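Local coordinates for protein precorrin-6y methylase (Rhodobacter capsulatus, PDB 3NJR) that forms the C-terminal domain of a precorrin-6Y C5,15-methyltransferase of cobalamin biosynthesis, binding S-adenosylhomocysteine and probably transferring a methyl group from S-adenosylmethionine to the precorrin, at residues Gln37-Pro42 against Gly67-Glu72; Glu72-Gly77 against Pro104-Val109; Ala52-Glu57 against Gly147-Ala152. One frame throughout, in Å; residues are numbered along the deposited sequence.

Interaction 1 of 3, residues Gln37-Pro42 against Gly67-Glu72; sequences QITKSP and GSVSVE. With SAH (S-adenosyl-L-homocysteine), chain C.
Thr39 and Ser68 come together around a shared flat group, the carboxylate of SAH. Over one face runs the Ile38-Thr39 backbone: Thr39 N stands almost directly above OXT, and Ile38 CA lies above the other oxygen, SAH O, at 3.6 Å. The opposite face has Gly67 N at 3.6 Å from SAH O, too long to be counted as a bond. At the rim, Ser68 OG meets OXT at 2.7 Å, little tilted from the carboxylate plane, while Thr39 OG1 approaches OXT at 3.0 Å from clearly outside it. With Thr39 N to OXT at 3.1 Å, three hydrogen bonds converge on one oxygen. Ser68 can reach it because OG sits between the backbone N and the carbonyl carbon (chi1 74°). Direct protein packing is thin: Ile38 CG1 lies 4.0 Å from Ser68 OG, and Thr39 OG1 only brushes the CG2 methyl of Val69. Further along the ligand, toward its sulfur, Gln37 CG lies 3.7 Å from SAH CG. Gly67, at the N-cap of helix 68-75, closes the glycine-rich loop after strand 58-62, the cofactor-binding loop characteristic of Rossmann-like methyltransferases. Three donors and a nearby helix N-terminus would probably stabilise negative charge on OXT, consistent with the two segments gripping the amino-acid end of the cofactor through its carboxylate.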
ATOM      1  N   GLN A  37     -23.578   1.657   5.547  1.00 49.08           N
ATOM      2  CA  GLN A  37     -23.093   1.226   4.228  1.00 48.87           C
ATOM      3  C   GLN A  37     -22.613   2.358   3.292  1.00 47.90           C
ATOM      4  O   GLN A  37     -22.274   2.111   2.132  1.00 48.12           O
ATOM      5  CB  GLN A  37     -24.157   0.369   3.527  1.00 49.57           C
ATOM      6  CG  GLN A  37     -23.621  -0.559   2.414  1.00 51.87           C
ATOM      7  CD  GLN A  37     -22.370  -1.364   2.836  1.00 54.83           C
ATOM      8  OE1 GLN A  37     -22.305  -1.920   3.945  1.00 54.99           O
ATOM      9  NE2 GLN A  37     -21.377  -1.428   1.938  1.00 54.14           N
ATOM     10  N   ILE A  38     -22.562   3.584   3.803  1.00 46.44           N
ATOM     11  CA  ILE A  38     -22.184   4.772   3.022  1.00 44.64           C
ATOM     12  C   ILE A  38     -20.817   4.622   2.321  1.00 43.87           C
ATOM     13  O   ILE A  38     -19.973   3.875   2.797  1.00 43.56           O
ATOM     14  CB  ILE A  38     -22.217   6.035   3.946  1.00 44.29           C
ATOM     15  CG1 ILE A  38     -22.109   7.332   3.140  1.00 44.19           C
ATOM     16  CG2 ILE A  38     -21.160   5.945   5.045  1.00 43.61           C
ATOM     17  CD1 ILE A  38     -22.678   8.568   3.837  1.00 42.90           C
ATOM     18  N   THR A  39     -20.620   5.306   1.187  1.00 43.06           N
ATOM     19  CA  THR A  39     -19.273   5.495   0.590  1.00 42.33           C
ATOM     20  C   THR A  39     -18.444   6.518   1.402  1.00 41.54           C
ATOM     21  O   THR A  39     -18.907   7.625   1.658  1.00 41.29           O
ATOM     22  CB  THR A  39     -19.320   5.949  -0.921  1.00 42.58           C
ATOM     23  OG1 THR A  39     -19.946   4.943  -1.732  1.00 42.97           O
ATOM     24  CG2 THR A  39     -17.909   6.220  -1.475  1.00 41.38           C
ATOM     25  N   LYS A  40     -17.231   6.132   1.800  1.00 40.75           N
ATOM     26  CA  LYS A  40     -16.356   6.976   2.607  1.00 40.05           C
ATOM     27  C   LYS A  40     -16.019   8.272   1.871  1.00 39.27           C
ATOM     28  O   LYS A  40     -15.882   8.299   0.641  1.00 39.14           O
ATOM     29  CB  LYS A  40     -15.064   6.237   2.970  1.00 40.67           C
ATOM     30  CG  LYS A  40     -15.196   5.131   4.025  1.00 42.95           C
ATOM     31  CD  LYS A  40     -15.458   5.675   5.436  1.00 47.90           C
ATOM     32  CE  LYS A  40     -15.156   4.635   6.528  1.00 49.49           C
ATOM     33  NZ  LYS A  40     -15.691   3.265   6.218  1.00 49.91           N
ATOM     34  N   SER A  41     -15.873   9.345   2.639  1.00 37.93           N
ATOM     35  CA  SER A  41     -15.754  10.679   2.072  1.00 36.43           C
ATOM     36  C   SER A  41     -14.592  10.852   1.032  1.00 35.42           C
ATOM     37  O   SER A  41     -14.823  11.370  -0.067  1.00 34.56           O
ATOM     38  CB  SER A  41     -15.769  11.712   3.206  1.00 36.18           C
ATOM     39  OG  SER A  41     -15.095  12.888   2.826  1.00 35.97           O
ATOM     40  N   PRO A  42     -13.363  10.372   1.346  1.00 34.49           N
ATOM     41  CA  PRO A  42     -12.298  10.493   0.336  1.00 33.51           C
ATOM     42  C   PRO A  42     -12.552   9.641  -0.923  1.00 32.71           C
ATOM     43  O   PRO A  42     -12.131  10.010  -2.029  1.00 32.25           O
ATOM     44  CB  PRO A  42     -11.049   9.988   1.079  1.00 33.53           C
ATOM     45  CG  PRO A  42     -11.413  10.041   2.540  1.00 33.79           C
ATOM     46  CD  PRO A  42     -12.865   9.704   2.565  1.00 34.17           C
ATOM     47  N   GLY A  67     -27.322   6.721  -1.019  1.00 33.74           N
ATOM     48  CA  GLY A  67     -27.426   7.697  -2.108  1.00 32.74           C
ATOM     49  C   GLY A  67     -26.440   8.854  -2.103  1.00 32.28           C
ATOM     50  O   GLY A  67     -26.698   9.891  -2.717  1.00 32.85           O
ATOM     51  N   SER A  68     -25.307   8.707  -1.429  1.00 31.31           N
ATOM     52  CA  SER A  68     -24.409   9.856  -1.235  1.00 30.57           C
ATOM     53  C   SER A  68     -23.735  10.332  -2.534  1.00 30.13           C
ATOM     54  O   SER A  68     -23.516  11.524  -2.732  1.00 29.80           O
ATOM     55  CB  SER A  68     -23.355   9.549  -0.160  1.00 30.50           C
ATOM     56  OG  SER A  68     -22.365   8.650  -0.656  1.00 30.68           O
ATOM     57  N   VAL A  69     -23.397   9.388  -3.403  1.00 29.53           N
ATOM     58  CA  VAL A  69     -22.805   9.704  -4.699  1.00 29.13           C
ATOM     59  C   VAL A  69     -23.759  10.576  -5.518  1.00 29.07           C
ATOM     60  O   VAL A  69     -23.337  11.603  -6.098  1.00 28.39           O
ATOM     61  CB  VAL A  69     -22.433   8.406  -5.460  1.00 29.21           C
ATOM     62  CG1 VAL A  69     -22.161   8.674  -6.914  1.00 29.05           C
ATOM     63  CG2 VAL A  69     -21.245   7.759  -4.814  1.00 29.14           C
ATOM     64  N   SER A  70     -25.041  10.178  -5.519  1.00 28.93           N
ATOM     65  CA  SER A  70     -26.102  10.872  -6.255  1.00 29.44           C
ATOM     66  C   SER A  70     -26.326  12.267  -5.700  1.00 29.93           C
ATOM     67  O   SER A  70     -26.596  13.202  -6.463  1.00 30.64           O
ATOM     68  CB  SER A  70     -27.425  10.107  -6.178  1.00 29.63           C
ATOM     69  OG  SER A  70     -27.421   8.888  -6.891  1.00 29.86           O
ATOM     70  N   VAL A  71     -26.235  12.402  -4.374  1.00 30.05           N
ATOM     71  CA  VAL A  71     -26.462  13.677  -3.707  1.00 29.96           C
ATOM     72  C   VAL A  71     -25.359  14.626  -4.138  1.00 30.39           C
ATOM     73  O   VAL A  71     -25.637  15.697  -4.678  1.00 31.16           O
ATOM     74  CB  VAL A  71     -26.536  13.519  -2.164  1.00 30.13           C
ATOM     75  CG1 VAL A  71     -26.484  14.848  -1.475  1.00 30.37           C
ATOM     76  CG2 VAL A  71     -27.798  12.817  -1.756  1.00 28.87           C
ATOM     77  N   GLU A  72     -24.110  14.226  -3.951  1.00 30.33           N
ATOM     78  CA  GLU A  72     -22.991  15.024  -4.471  1.00 30.98           C
ATOM     79  C   GLU A  72     -22.990  15.230  -6.018  1.00 31.30           C
ATOM     80  O   GLU A  72     -22.569  16.290  -6.502  1.00 32.03           O
ATOM     81  CB  GLU A  72     -21.651  14.497  -3.948  1.00 30.38           C
ATOM     82  CG  GLU A  72     -21.687  14.291  -2.452  1.00 31.67           C
ATOM     83  CD  GLU A  72     -20.345  14.438  -1.768  1.00 34.03           C
ATOM     84  OE1 GLU A  72     -19.401  13.700  -2.106  1.00 36.16           O
ATOM     85  OE2 GLU A  72     -20.228  15.288  -0.862  1.00 36.49           O
TER
HETATM   86  N   SAH C 300     -22.633   4.135  -3.001  1.00 84.89           N
HETATM   87  CA  SAH C 300     -23.263   3.813  -1.684  1.00 84.97           C
HETATM   88  CB  SAH C 300     -22.457   2.718  -0.981  1.00 85.13           C
HETATM   89  CG  SAH C 300     -23.287   1.456  -0.716  1.00 85.54           C
HETATM   90  SD  SAH C 300     -22.754   0.133  -1.763  1.00 86.87           S
HETATM   91  C   SAH C 300     -23.384   5.060  -0.838  1.00 84.83           C
HETATM   92  O   SAH C 300     -24.217   5.168   0.061  1.00 84.71           O
HETATM   93  OXT SAH C 300     -22.658   6.030  -1.018  1.00 84.83           O
HETATM   94  C5' SAH C 300     -23.754  -1.252  -1.273  1.00 84.71           C
HETATM   95  C4' SAH C 300     -25.242  -1.116  -1.630  1.00 83.25           C
HETATM   96  O4' SAH C 300     -25.570  -1.629  -2.935  1.00 82.25           O
HETATM   97  C3' SAH C 300     -26.101  -1.894  -0.638  1.00 82.52           C
HETATM   98  O3' SAH C 300     -26.985  -0.994   0.022  1.00 82.06           O
HETATM   99  C2' SAH C 300     -26.904  -2.887  -1.460  1.00 81.80           C
HETATM  100  O2' SAH C 300     -28.262  -3.027  -1.016  1.00 81.03           O
HETATM  101  C1' SAH C 300     -26.830  -2.319  -2.870  1.00 81.07           C
HETATM  102  N9  SAH C 300     -27.037  -3.393  -3.891  1.00 79.56           N
HETATM  103  C8  SAH C 300     -26.601  -4.669  -3.801  1.00 79.15           C
HETATM  104  N7  SAH C 300     -26.974  -5.398  -4.880  1.00 78.56           N
HETATM  105  C5  SAH C 300     -27.673  -4.584  -5.693  1.00 78.24           C
HETATM  106  C6  SAH C 300     -28.350  -4.708  -7.009  1.00 77.98           C
HETATM  107  N6  SAH C 300     -28.334  -5.895  -7.651  1.00 77.83           N
HETATM  108  N1  SAH C 300     -28.973  -3.619  -7.537  1.00 77.38           N
HETATM  109  C2  SAH C 300     -28.985  -2.440  -6.886  1.00 77.03           C
HETATM  110  N3  SAH C 300     -28.386  -2.261  -5.689  1.00 77.51           N
HETATM  111  C4  SAH C 300     -27.720  -3.265  -5.044  1.00 78.52           C

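Interaction 2 of 3, residues Glu72-Gly77 against Pro104-Val109; sequences EWCLAG and PRMRAV
Arg105 and Cys74 bury equal areas here, and Gly77 adds about half as much, so these three define the contact. Arg105 leaves its backbone toward helix 68-75, fully extended at chi2 (-175°) and bent only at chi3, which lays its guanidinium beside the end of that helix. There Gly77 O stands over one guanidinium face, 2.9 Å from Arg105 NH2 and 3.4 Å from Arg105 CZ. An oxygen placed above the plane lies off the N-H directions, and the poor angle means the short separation is not a hydrogen bond; the attraction is probably mainly electrostatic. Cys74 O is a second, more distant neighbour, oblique to the group and 3.9 Å from Arg105 NE. The two carbonyls belong to the same helix terminus: Gly77, with positive phi (112°), ends the helix in a Schellman motif, and its N bonds back to Cys74 O at 3.0 Å. The fold here is a Rossmann-like beta-alpha-beta unit in which helix 68-75 connects strands 58-62 and 79-84, and the contact carries that helix past 79-84 to the outermost strand 106-110. Cys74 supplies the apolar half. Cys74, whose side chain also touches Ala80 of the intervening strand, places SG 4.0 Å from Met106 CB and 4.5 Å from Arg105 CB, meeting the start of strand 106-110 with the flank of the helix. Met106, extended from CG outward, continues between this helix and Ile93 and Ile97 of helix 87-99.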
ATOM      1  N   GLU A  72     -24.110  14.226  -3.951  1.00 30.33           N
ATOM      2  CA  GLU A  72     -22.991  15.024  -4.471  1.00 30.98           C
ATOM      3  C   GLU A  72     -22.990  15.230  -6.018  1.00 31.30           C
ATOM      4  O   GLU A  72     -22.569  16.290  -6.502  1.00 32.03           O
ATOM      5  CB  GLU A  72     -21.651  14.497  -3.948  1.00 30.38           C
ATOM      6  CG  GLU A  72     -21.687  14.291  -2.452  1.00 31.67           C
ATOM      7  CD  GLU A  72     -20.345  14.438  -1.768  1.00 34.03           C
ATOM      8  OE1 GLU A  72     -19.401  13.700  -2.106  1.00 36.16           O
ATOM      9  OE2 GLU A  72     -20.228  15.288  -0.862  1.00 36.49           O
ATOM     10  N   TRP A  73     -23.467  14.248  -6.791  1.00 31.17           N
ATOM     11  CA  TRP A  73     -23.550  14.433  -8.249  1.00 30.76           C
ATOM     12  C   TRP A  73     -24.557  15.519  -8.564  1.00 31.24           C
ATOM     13  O   TRP A  73     -24.255  16.414  -9.343  1.00 31.33           O
ATOM     14  CB  TRP A  73     -23.912  13.131  -8.956  1.00 30.23           C
ATOM     15  CG  TRP A  73     -24.386  13.264 -10.396  1.00 29.40           C
ATOM     16  CD1 TRP A  73     -25.661  13.516 -10.817  1.00 28.12           C
ATOM     17  CD2 TRP A  73     -23.600  13.087 -11.600  1.00 28.57           C
ATOM     18  NE1 TRP A  73     -25.717  13.539 -12.196  1.00 27.23           N
ATOM     19  CE2 TRP A  73     -24.470  13.273 -12.700  1.00 27.10           C
ATOM     20  CE3 TRP A  73     -22.248  12.794 -11.850  1.00 26.43           C
ATOM     21  CZ2 TRP A  73     -24.035  13.168 -14.026  1.00 25.83           C
ATOM     22  CZ3 TRP A  73     -21.816  12.705 -13.169  1.00 25.55           C
ATOM     23  CH2 TRP A  73     -22.708  12.884 -14.240  1.00 25.13           C
ATOM     24  N   CYS A  74     -25.739  15.446  -7.942  1.00 31.49           N
ATOM     25  CA  CYS A  74     -26.800  16.443  -8.137  1.00 32.05           C
ATOM     26  C   CYS A  74     -26.477  17.825  -7.571  1.00 31.94           C
ATOM     27  O   CYS A  74     -26.897  18.829  -8.138  1.00 31.29           O
ATOM     28  CB  CYS A  74     -28.106  15.944  -7.540  1.00 32.30           C
ATOM     29  SG  CYS A  74     -28.802  14.524  -8.461  1.00 35.37           S
ATOM     30  N   LEU A  75     -25.736  17.869  -6.452  1.00 32.16           N
ATOM     31  CA  LEU A  75     -25.249  19.140  -5.894  1.00 31.84           C
ATOM     32  C   LEU A  75     -24.283  19.827  -6.843  1.00 31.83           C
ATOM     33  O   LEU A  75     -24.248  21.063  -6.891  1.00 32.25           O
ATOM     34  CB  LEU A  75     -24.635  18.986  -4.500  1.00 31.39           C
ATOM     35  CG  LEU A  75     -25.662  18.782  -3.376  1.00 32.30           C
ATOM     36  CD1 LEU A  75     -25.047  18.094  -2.134  1.00 31.31           C
ATOM     37  CD2 LEU A  75     -26.386  20.081  -2.993  1.00 30.23           C
ATOM     38  N   ALA A  76     -23.531  19.049  -7.627  1.00 30.90           N
ATOM     39  CA  ALA A  76     -22.675  19.652  -8.662  1.00 30.49           C
ATOM     40  C   ALA A  76     -23.459  20.140  -9.907  1.00 30.29           C
ATOM     41  O   ALA A  76     -22.868  20.661 -10.856  1.00 30.64           O
ATOM     42  CB  ALA A  76     -21.548  18.697  -9.053  1.00 29.86           C
ATOM     43  N   GLY A  77     -24.780  19.952  -9.906  1.00 30.23           N
ATOM     44  CA  GLY A  77     -25.618  20.329 -11.038  1.00 30.37           C
ATOM     45  C   GLY A  77     -26.288  19.218 -11.845  1.00 31.14           C
ATOM     46  O   GLY A  77     -27.172  19.498 -12.652  1.00 31.54           O
ATOM     47  N   PRO A 104     -36.914  17.584  -7.387  1.00 41.89           N
ATOM     48  CA  PRO A 104     -36.955  17.777  -8.839  1.00 41.89           C
ATOM     49  C   PRO A 104     -35.801  17.059  -9.585  1.00 41.63           C
ATOM     50  O   PRO A 104     -36.009  16.534 -10.668  1.00 42.46           O
ATOM     51  CB  PRO A 104     -36.803  19.299  -8.991  1.00 42.11           C
ATOM     52  CG  PRO A 104     -36.084  19.740  -7.710  1.00 42.35           C
ATOM     53  CD  PRO A 104     -36.709  18.851  -6.663  1.00 41.74           C
ATOM     54  N   ARG A 105     -34.608  17.040  -9.001  1.00 40.97           N
ATOM     55  CA  ARG A 105     -33.386  16.576  -9.660  1.00 40.21           C
ATOM     56  C   ARG A 105     -33.090  15.078  -9.452  1.00 39.29           C
ATOM     57  O   ARG A 105     -32.415  14.460 -10.271  1.00 38.37           O
ATOM     58  CB  ARG A 105     -32.198  17.367  -9.105  1.00 40.42           C
ATOM     59  CG  ARG A 105     -32.029  18.762  -9.643  1.00 41.93           C
ATOM     60  CD  ARG A 105     -30.735  19.383  -9.080  1.00 43.55           C
ATOM     61  NE  ARG A 105     -29.992  20.232 -10.023  1.00 45.39           N
ATOM     62  CZ  ARG A 105     -30.229  20.366 -11.337  1.00 47.47           C
ATOM     63  NH1 ARG A 105     -31.219  19.715 -11.948  1.00 48.17           N
ATOM     64  NH2 ARG A 105     -29.460  21.174 -12.061  1.00 48.02           N
ATOM     65  N   MET A 106     -33.574  14.513  -8.346  1.00 38.71           N
ATOM     66  CA  MET A 106     -33.146  13.195  -7.906  1.00 38.51           C
ATOM     67  C   MET A 106     -34.306  12.261  -7.560  1.00 38.56           C
ATOM     68  O   MET A 106     -35.172  12.622  -6.764  1.00 38.58           O
ATOM     69  CB  MET A 106     -32.185  13.354  -6.733  1.00 38.41           C
ATOM     70  CG  MET A 106     -31.777  12.081  -6.021  1.00 38.87           C
ATOM     71  SD  MET A 106     -30.207  12.312  -5.145  1.00 41.62           S
ATOM     72  CE  MET A 106     -30.199  10.919  -4.005  1.00 39.23           C
ATOM     73  N   ARG A 107     -34.306  11.070  -8.165  1.00 38.46           N
ATOM     74  CA  ARG A 107     -35.329  10.032  -7.951  1.00 39.25           C
ATOM     75  C   ARG A 107     -34.796   8.775  -7.257  1.00 39.21           C
ATOM     76  O   ARG A 107     -33.718   8.293  -7.574  1.00 39.09           O
ATOM     77  CB  ARG A 107     -35.866   9.552  -9.304  1.00 39.40           C
ATOM     78  CG  ARG A 107     -37.167  10.111  -9.765  1.00 40.10           C
ATOM     79  CD  ARG A 107     -37.441   9.639 -11.200  1.00 43.06           C
ATOM     80  NE  ARG A 107     -37.830   8.221 -11.276  1.00 43.66           N
ATOM     81  CZ  ARG A 107     -37.941   7.527 -12.410  1.00 43.62           C
ATOM     82  NH1 ARG A 107     -37.681   8.100 -13.580  1.00 40.96           N
ATOM     83  NH2 ARG A 107     -38.314   6.246 -12.372  1.00 45.26           N
ATOM     84  N   ALA A 108     -35.572   8.190  -6.362  1.00 39.55           N
ATOM     85  CA  ALA A 108     -35.215   6.855  -5.886  1.00 39.86           C
ATOM     86  C   ALA A 108     -36.089   5.809  -6.546  1.00 39.94           C
ATOM     87  O   ALA A 108     -37.292   6.008  -6.696  1.00 40.15           O
ATOM     88  CB  ALA A 108     -35.328   6.763  -4.390  1.00 40.13           C
ATOM     89  N   VAL A 109     -35.469   4.711  -6.966  1.00 40.07           N
ATOM     90  CA  VAL A 109     -36.180   3.543  -7.477  1.00 40.29           C
ATOM     91  C   VAL A 109     -35.831   2.360  -6.572  1.00 40.99           C
ATOM     92  O   VAL A 109     -34.665   1.962  -6.470  1.00 41.26           O
ATOM     93  CB  VAL A 109     -35.827   3.236  -8.973  1.00 40.06           C
ATOM     94  CG1 VAL A 109     -36.380   1.889  -9.410  1.00 38.78           C
ATOM     95  CG2 VAL A 109     -36.352   4.325  -9.888  1.00 39.20           C
TER

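Interaction 3 of 3, residues Ala52-Glu57 against Gly147-Ala152; sequences APRRGE and GTRIVA
Ala52 leaves helix 41-51 with positive phi (58°), and a type II turn from Arg54 to Glu57 folds the loop back, so that Ala52 O and the Glu57 carboxylate both face the strand residue Arg149, although Ala52 CA and Arg149 CA are 9.0 Å apart. The link is a two-pronged salt bridge: Arg149 NH1 meets Glu57 OE1 at 2.5 Å, very short and of doubtful exact length at this resolution, and Arg149 NH2 meets Glu57 OE2 at 2.8 Å. Both bonds are nearly straight, and the carboxylate and guanidinium planes differ by just 19°, so the acid lies along the guanidinium edge. This fixes the rotation of the group, brought there by a bend at chi3 of Arg149. Over the centre of one guanidinium face sits Arg54 NH1, 3.9 Å from Arg149 CZ. The like charges are probably offset by the carboxylate and by Ala52 O, which accepts Arg54 NH1 at 2.8 Å in its carbonyl plane, on a lone pair. Arg149 NH1 is also close to Ala52 O, at 3.1 Å, but the angle is too poor for a bond; Leu51 O at the helix end accepts it instead. Thus the loop between helix 41-51 and strand 58-62 is tied to the beginning of strand 149-154, which pairs with strand 125-128, while Trp73 of helix 68-75 packs against Arg149 and Pro53.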
ATOM      1  N   ALA A  52     -17.298  13.153 -13.124  1.00 24.05           N
ATOM      2  CA  ALA A  52     -17.121  14.438 -13.828  1.00 24.04           C
ATOM      3  C   ALA A  52     -18.426  15.074 -14.300  1.00 24.22           C
ATOM      4  O   ALA A  52     -18.577  15.325 -15.481  1.00 24.17           O
ATOM      5  CB  ALA A  52     -16.146  14.285 -15.008  1.00 22.87           C
ATOM      6  N   PRO A  53     -19.365  15.354 -13.372  1.00 25.37           N
ATOM      7  CA  PRO A  53     -20.666  15.975 -13.724  1.00 26.28           C
ATOM      8  C   PRO A  53     -20.526  17.260 -14.564  1.00 28.05           C
ATOM      9  O   PRO A  53     -19.667  18.106 -14.261  1.00 29.04           O
ATOM     10  CB  PRO A  53     -21.268  16.340 -12.366  1.00 25.89           C
ATOM     11  CG  PRO A  53     -20.493  15.609 -11.347  1.00 24.66           C
ATOM     12  CD  PRO A  53     -19.219  15.124 -11.917  1.00 24.81           C
ATOM     13  N   ARG A  54     -21.324  17.390 -15.627  1.00 28.74           N
ATOM     14  CA  ARG A  54     -21.523  18.683 -16.288  1.00 29.11           C
ATOM     15  C   ARG A  54     -22.966  19.004 -15.971  1.00 29.56           C
ATOM     16  O   ARG A  54     -23.749  18.113 -15.700  1.00 29.17           O
ATOM     17  CB  ARG A  54     -21.335  18.611 -17.806  1.00 28.86           C
ATOM     18  CG  ARG A  54     -19.908  18.660 -18.319  1.00 30.21           C
ATOM     19  CD  ARG A  54     -19.193  17.326 -18.166  1.00 32.63           C
ATOM     20  NE  ARG A  54     -17.946  17.315 -18.936  1.00 35.77           N
ATOM     21  CZ  ARG A  54     -16.964  16.420 -18.784  1.00 35.73           C
ATOM     22  NH1 ARG A  54     -17.073  15.447 -17.886  1.00 34.71           N
ATOM     23  NH2 ARG A  54     -15.868  16.494 -19.544  1.00 34.58           N
ATOM     24  N   ARG A  55     -23.313  20.282 -16.027  1.00 31.14           N
ATOM     25  CA  ARG A  55     -24.653  20.777 -15.687  1.00 31.79           C
ATOM     26  C   ARG A  55     -25.746  19.951 -16.383  1.00 30.87           C
ATOM     27  O   ARG A  55     -25.697  19.751 -17.596  1.00 30.20           O
ATOM     28  CB  ARG A  55     -24.742  22.271 -16.076  1.00 32.69           C
ATOM     29  CG  ARG A  55     -25.300  23.212 -14.983  1.00 36.77           C
ATOM     30  CD  ARG A  55     -24.394  24.452 -14.799  1.00 42.08           C
ATOM     31  NE  ARG A  55     -24.469  25.099 -13.476  1.00 46.34           N
ATOM     32  CZ  ARG A  55     -24.838  24.527 -12.321  1.00 49.27           C
ATOM     33  NH1 ARG A  55     -25.178  23.245 -12.246  1.00 49.54           N
ATOM     34  NH2 ARG A  55     -24.859  25.252 -11.212  1.00 51.68           N
ATOM     35  N   GLY A  56     -26.701  19.448 -15.600  1.00 30.27           N
ATOM     36  CA  GLY A  56     -27.890  18.789 -16.145  1.00 29.56           C
ATOM     37  C   GLY A  56     -27.752  17.345 -16.627  1.00 29.60           C
ATOM     38  O   GLY A  56     -28.771  16.695 -16.952  1.00 30.46           O
ATOM     39  N   GLU A  57     -26.520  16.826 -16.677  1.00 28.02           N
ATOM     40  CA  GLU A  57     -26.289  15.447 -17.074  1.00 26.51           C
ATOM     41  C   GLU A  57     -27.014  14.484 -16.144  1.00 25.68           C
ATOM     42  O   GLU A  57     -27.241  14.794 -14.970  1.00 25.21           O
ATOM     43  CB  GLU A  57     -24.803  15.134 -17.065  1.00 26.80           C
ATOM     44  CG  GLU A  57     -24.024  15.648 -18.249  1.00 26.69           C
ATOM     45  CD  GLU A  57     -22.638  15.042 -18.307  1.00 29.89           C
ATOM     46  OE1 GLU A  57     -22.126  14.597 -17.261  1.00 29.47           O
ATOM     47  OE2 GLU A  57     -22.047  14.994 -19.401  1.00 32.62           O
ATOM     48  N   GLY A 147     -20.228   6.426 -25.613  1.00 35.90           N
ATOM     49  CA  GLY A 147     -19.719   7.652 -24.968  1.00 35.00           C
ATOM     50  C   GLY A 147     -20.268   7.960 -23.576  1.00 34.24           C
ATOM     51  O   GLY A 147     -19.895   8.970 -22.956  1.00 33.89           O
ATOM     52  N   THR A 148     -21.164   7.093 -23.097  1.00 33.52           N
ATOM     53  CA  THR A 148     -21.724   7.192 -21.759  1.00 32.40           C
ATOM     54  C   THR A 148     -20.562   6.812 -20.868  1.00 32.08           C
ATOM     55  O   THR A 148     -19.870   5.845 -21.163  1.00 31.99           O
ATOM     56  CB  THR A 148     -22.912   6.191 -21.559  1.00 32.65           C
ATOM     57  OG1 THR A 148     -23.966   6.474 -22.500  1.00 32.80           O
ATOM     58  CG2 THR A 148     -23.475   6.243 -20.130  1.00 30.59           C
ATOM     59  N   ARG A 149     -20.336   7.570 -19.795  1.00 30.99           N
ATOM     60  CA  ARG A 149     -19.212   7.305 -18.913  1.00 29.98           C
ATOM     61  C   ARG A 149     -19.609   6.290 -17.858  1.00 28.88           C
ATOM     62  O   ARG A 149     -20.715   6.349 -17.341  1.00 28.62           O
ATOM     63  CB  ARG A 149     -18.687   8.612 -18.296  1.00 30.53           C
ATOM     64  CG  ARG A 149     -18.626   9.774 -19.322  1.00 32.48           C
ATOM     65  CD  ARG A 149     -18.000  11.072 -18.798  1.00 34.01           C
ATOM     66  NE  ARG A 149     -18.732  11.662 -17.680  1.00 35.27           N
ATOM     67  CZ  ARG A 149     -19.733  12.543 -17.783  1.00 35.82           C
ATOM     68  NH1 ARG A 149     -20.315  13.006 -16.683  1.00 34.94           N
ATOM     69  NH2 ARG A 149     -20.171  12.954 -18.967  1.00 36.68           N
ATOM     70  N   ILE A 150     -18.708   5.345 -17.567  1.00 28.13           N
ATOM     71  CA  ILE A 150     -18.899   4.332 -16.511  1.00 26.78           C
ATOM     72  C   ILE A 150     -17.850   4.450 -15.414  1.00 25.78           C
ATOM     73  O   ILE A 150     -16.669   4.648 -15.702  1.00 25.40           O
ATOM     74  CB  ILE A 150     -18.807   2.875 -17.026  1.00 26.88           C
ATOM     75  CG1 ILE A 150     -19.245   2.749 -18.496  1.00 28.61           C
ATOM     76  CG2 ILE A 150     -19.576   1.921 -16.088  1.00 27.22           C
ATOM     77  CD1 ILE A 150     -20.738   2.623 -18.743  1.00 28.44           C
ATOM     78  N   VAL A 151     -18.290   4.309 -14.159  1.00 24.87           N
ATOM     79  CA  VAL A 151     -17.384   4.332 -13.018  1.00 24.16           C
ATOM     80  C   VAL A 151     -17.807   3.285 -11.997  1.00 24.31           C
ATOM     81  O   VAL A 151     -18.942   3.261 -11.555  1.00 23.99           O
ATOM     82  CB  VAL A 151     -17.261   5.765 -12.386  1.00 24.06           C
ATOM     83  CG1 VAL A 151     -16.362   5.769 -11.144  1.00 22.31           C
ATOM     84  CG2 VAL A 151     -16.738   6.769 -13.416  1.00 22.83           C
ATOM     85  N   ALA A 152     -16.874   2.410 -11.633  1.00 24.98           N
ATOM     86  CA  ALA A 152     -17.159   1.331 -10.687  1.00 25.68           C
ATOM     87  C   ALA A 152     -16.073   1.206  -9.634  1.00 26.41           C
ATOM     88  O   ALA A 152     -14.906   1.339  -9.949  1.00 26.35           O
ATOM     89  CB  ALA A 152     -17.302   0.032 -11.429  1.00 25.25           C
TER

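In the fold
Helix 68-75 is common to interactions 1 and 2: its first turn faces the cofactor, its C-terminal end the outermost strand 106-110. Glu72 belongs to both ranges, and Met106 CE packs against Ser70 CB at 3.6 Å, joining them physically. Interaction 2 is buried and combines apolar packing with a guanidinium lying against the carbonyl oxygens at the helix end, whereas interaction 1, partly buried, is mediated by hydrogen bonds to a ligand. Interaction 3 lies at the surface and relies on charge pairing. It does not touch interaction 1, but meets interaction 2 where Gly77 O probably bonds to Gly56 N. Interactions 2 and 3 reach different strands of one sheet.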